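Local coordinates for hemolysin activator protein CdiB (Acinetobacter baumannii ACICU, PDB 6WIL) that probably transports its partner toxin across the outer membrane during contact-dependent growth inhibition, as a two-partner secretion transporter of the Omp85 superfamily, at residues A[159-164]-A[179-184]. Numbering follows the deposited sequence.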
ATOM      1  N   THR A 159      14.192   5.603 -15.617  1.00 51.94           N
ATOM      2  CA  THR A 159      14.025   5.125 -14.247  1.00 36.86           C
ATOM      3  C   THR A 159      12.576   4.769 -13.932  1.00 37.37           C
ATOM      4  O   THR A 159      12.327   3.828 -13.171  1.00 44.74           O
ATOM      5  CB  THR A 159      14.534   6.170 -13.246  1.00 48.49           C
ATOM      6  OG1 THR A 159      13.782   7.384 -13.377  1.00 42.11           O
ATOM      7  CG2 THR A 159      16.008   6.461 -13.483  1.00 34.19           C
ATOM      8  N   GLY A 160      11.616   5.502 -14.500  1.00 31.57           N
ATOM      9  CA  GLY A 160      10.218   5.203 -14.248  1.00 33.65           C
ATOM     10  C   GLY A 160       9.681   4.010 -15.016  1.00 39.60           C
ATOM     11  O   GLY A 160       8.785   3.314 -14.528  1.00 43.66           O
ATOM     12  N   LEU A 161      10.204   3.753 -16.218  1.00 48.26           N
ATOM     13  CA  LEU A 161       9.711   2.654 -17.041  1.00 43.36           C
ATOM     14  C   LEU A 161      10.704   1.507 -17.011  1.00 45.43           C
ATOM     15  O   LEU A 161      11.870   1.706 -17.390  1.00 51.95           O
ATOM     16  CB  LEU A 161       9.489   3.108 -18.476  1.00 36.53           C
ATOM     17  CG  LEU A 161       8.618   4.339 -18.690  1.00 40.18           C
ATOM     18  CD1 LEU A 161       8.514   4.628 -20.177  1.00 42.12           C
ATOM     19  CD2 LEU A 161       7.249   4.125 -18.084  1.00 27.72           C
ATOM     20  N   PRO A 162      10.306   0.305 -16.590  1.00 46.83           N
ATOM     21  CA  PRO A 162      11.258  -0.812 -16.554  1.00 39.46           C
ATOM     22  C   PRO A 162      11.515  -1.434 -17.918  1.00 60.52           C
ATOM     23  O   PRO A 162      12.063  -2.536 -18.007  1.00 62.60           O
ATOM     24  CB  PRO A 162      10.585  -1.803 -15.598  1.00 51.11           C
ATOM     25  CG  PRO A 162       9.129  -1.525 -15.762  1.00 39.49           C
ATOM     26  CD  PRO A 162       9.014  -0.046 -15.976  1.00 41.50           C
ATOM     27  N   PHE A 163      11.132  -0.738 -18.983  1.00 58.91           N
ATOM     28  CA  PHE A 163      11.315  -1.211 -20.347  1.00 54.22           C
ATOM     29  C   PHE A 163      11.939  -0.103 -21.185  1.00 64.66           C
ATOM     30  O   PHE A 163      12.015   1.055 -20.769  1.00 65.50           O
ATOM     31  CB  PHE A 163       9.985  -1.668 -20.966  1.00 41.93           C
ATOM     32  CG  PHE A 163       8.921  -0.605 -20.973  1.00 47.22           C
ATOM     33  CD1 PHE A 163       8.812   0.280 -22.033  1.00 42.47           C
ATOM     34  CD2 PHE A 163       8.022  -0.499 -19.924  1.00 45.18           C
ATOM     35  CE1 PHE A 163       7.831   1.256 -22.047  1.00 42.72           C
ATOM     36  CE2 PHE A 163       7.038   0.477 -19.930  1.00 47.95           C
ATOM     37  CZ  PHE A 163       6.942   1.354 -20.995  1.00 45.53           C
ATOM     38  N   LYS A 164      12.387  -0.470 -22.384  1.00 61.41           N
ATOM     39  CA  LYS A 164      13.007   0.472 -23.302  1.00 57.76           C
ATOM     40  C   LYS A 164      12.570   0.152 -24.722  1.00 59.43           C
ATOM     41  O   LYS A 164      11.891  -0.847 -24.979  1.00 54.33           O
ATOM     42  CB  LYS A 164      14.537   0.437 -23.204  1.00 48.59           C
ATOM     43  CG  LYS A 164      15.154  -0.828 -23.775  1.00 58.63           C
ATOM     44  CD  LYS A 164      16.629  -0.919 -23.440  1.00 51.64           C
ATOM     45  CE  LYS A 164      16.847  -0.792 -21.942  1.00 70.87           C
ATOM     46  NZ  LYS A 164      18.222  -1.189 -21.530  1.00 87.63           N
ATOM     47  N   GLU A 179       2.179   3.425 -13.441  1.00 28.21           N
ATOM     48  CA  GLU A 179       1.957   3.778 -12.042  1.00 34.31           C
ATOM     49  C   GLU A 179       3.052   4.699 -11.525  1.00 21.20           C
ATOM     50  O   GLU A 179       2.779   5.636 -10.766  1.00 29.35           O
ATOM     51  CB  GLU A 179       1.873   2.517 -11.185  1.00 37.42           C
ATOM     52  CG  GLU A 179       0.464   2.009 -10.969  1.00 60.59           C
ATOM     53  CD  GLU A 179       0.440   0.574 -10.483  1.00 68.15           C
ATOM     54  OE1 GLU A 179      -0.377  -0.216 -11.001  1.00 55.33           O
ATOM     55  OE2 GLU A 179       1.249   0.230  -9.594  1.00 69.87           O
ATOM     56  N   ASN A 180       4.298   4.447 -11.930  1.00 31.71           N
ATOM     57  CA  ASN A 180       5.404   5.310 -11.533  1.00 41.62           C
ATOM     58  C   ASN A 180       5.228   6.724 -12.070  1.00 40.81           C
ATOM     59  O   ASN A 180       5.546   7.701 -11.381  1.00 39.30           O
ATOM     60  CB  ASN A 180       6.726   4.715 -12.014  1.00 28.89           C
ATOM     61  CG  ASN A 180       7.080   3.440 -11.288  1.00 29.12           C
ATOM     62  OD1 ASN A 180       6.485   3.118 -10.263  1.00 42.12           O
ATOM     63  ND2 ASN A 180       8.065   2.713 -11.805  1.00 44.51           N
ATOM     64  N   LEU A 181       4.717   6.858 -13.298  1.00 27.75           N
ATOM     65  CA  LEU A 181       4.538   8.186 -13.874  1.00 30.21           C
ATOM     66  C   LEU A 181       3.338   8.904 -13.274  1.00 35.96           C
ATOM     67  O   LEU A 181       3.304  10.140 -13.257  1.00 40.56           O
ATOM     68  CB  LEU A 181       4.385   8.101 -15.394  1.00 29.96           C
ATOM     69  CG  LEU A 181       5.577   7.593 -16.205  1.00 47.46           C
ATOM     70  CD1 LEU A 181       5.351   7.792 -17.704  1.00 42.97           C
ATOM     71  CD2 LEU A 181       6.854   8.274 -15.757  1.00 35.73           C
ATOM     72  N   LYS A 182       2.347   8.162 -12.788  1.00 31.62           N
ATOM     73  CA  LYS A 182       1.168   8.790 -12.205  1.00 35.26           C
ATOM     74  C   LYS A 182       1.428   9.378 -10.827  1.00 31.74           C
ATOM     75  O   LYS A 182       0.535  10.030 -10.276  1.00 34.99           O
ATOM     76  CB  LYS A 182       0.013   7.792 -12.135  1.00 32.99           C
ATOM     77  CG  LYS A 182      -0.714   7.622 -13.456  1.00 41.99           C
ATOM     78  CD  LYS A 182      -1.549   6.358 -13.466  1.00 50.12           C
ATOM     79  CE  LYS A 182      -2.601   6.355 -12.369  1.00 54.44           C
ATOM     80  NZ  LYS A 182      -3.722   7.293 -12.646  1.00 61.28           N
ATOM     81  N   ARG A 183       2.616   9.168 -10.258  1.00 19.43           N
ATOM     82  CA  ARG A 183       2.954   9.864  -9.023  1.00 44.61           C
ATOM     83  C   ARG A 183       3.137  11.355  -9.260  1.00 30.07           C
ATOM     84  O   ARG A 183       2.820  12.161  -8.380  1.00 44.68           O
ATOM     85  CB  ARG A 183       4.217   9.265  -8.407  1.00 39.20           C
ATOM     86  CG  ARG A 183       4.030   7.851  -7.899  1.00 37.44           C
ATOM     87  CD  ARG A 183       5.308   7.306  -7.303  1.00 36.25           C
ATOM     88  NE  ARG A 183       5.189   5.889  -6.984  1.00 47.00           N
ATOM     89  CZ  ARG A 183       6.080   5.208  -6.273  1.00 43.58           C
ATOM     90  NH1 ARG A 183       7.156   5.820  -5.795  1.00 43.17           N
ATOM     91  NH2 ARG A 183       5.891   3.919  -6.036  1.00 68.24           N
ATOM     92  N   VAL A 184       3.625  11.742 -10.435  1.00 37.51           N
ATOM     93  CA  VAL A 184       3.920  13.139 -10.729  1.00 42.98           C
ATOM     94  C   VAL A 184       3.168  13.673 -11.938  1.00 43.41           C
ATOM     95  O   VAL A 184       3.148  14.897 -12.139  1.00 43.76           O
ATOM     96  CB  VAL A 184       5.437  13.367 -10.910  1.00 36.83           C
ATOM     97  CG1 VAL A 184       6.203  12.848  -9.698  1.00 31.11           C
ATOM     98  CG2 VAL A 184       5.925  12.700 -12.172  1.00 37.71           C
TER
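The two helices of the membrane-proximal POTRA domain, 154-160 and 171-181, meet where Gly160 ends the first and Asn180 lies near the end of the second. Their CA atoms, 5.5 Å apart, are the closest CA pair across the two segments. Asn180 directs its side chain at the glycine backbone: ND2 donates to Gly160 O at 2.9 Å, with an N-H...O angle of 158°. The acceptor lies close to the plane of the amide, while the donor stands 21° off the carbonyl plane. CG lies anti to the carbonyl carbon of Asn180 (chi1 -68°), which swings ND2 onto Gly160 O; Asn180 CB, pointing toward the other segment, comes within 3.5 Å of Gly160 O. Beside this polar link, Leu161, the first residue to leave helical geometry, crosses Leu181 at roughly a right angle, and only their branch ends meet, Leu161 CD2 lying 4.1 Å from Leu181 CD1. Asn180 ND2 has a second acceptor in Gly280 O, and Thr159 makes a backbone hydrogen bond to Gly280, so both helix ends are tied to the turn between barrel strands 266-279 and 282-295. The contact thus joins the C-terminal ends of a helix pair laid against a sheet, characteristic of the POTRA fold, here docked against the periplasmic side of an Omp85-type barrel.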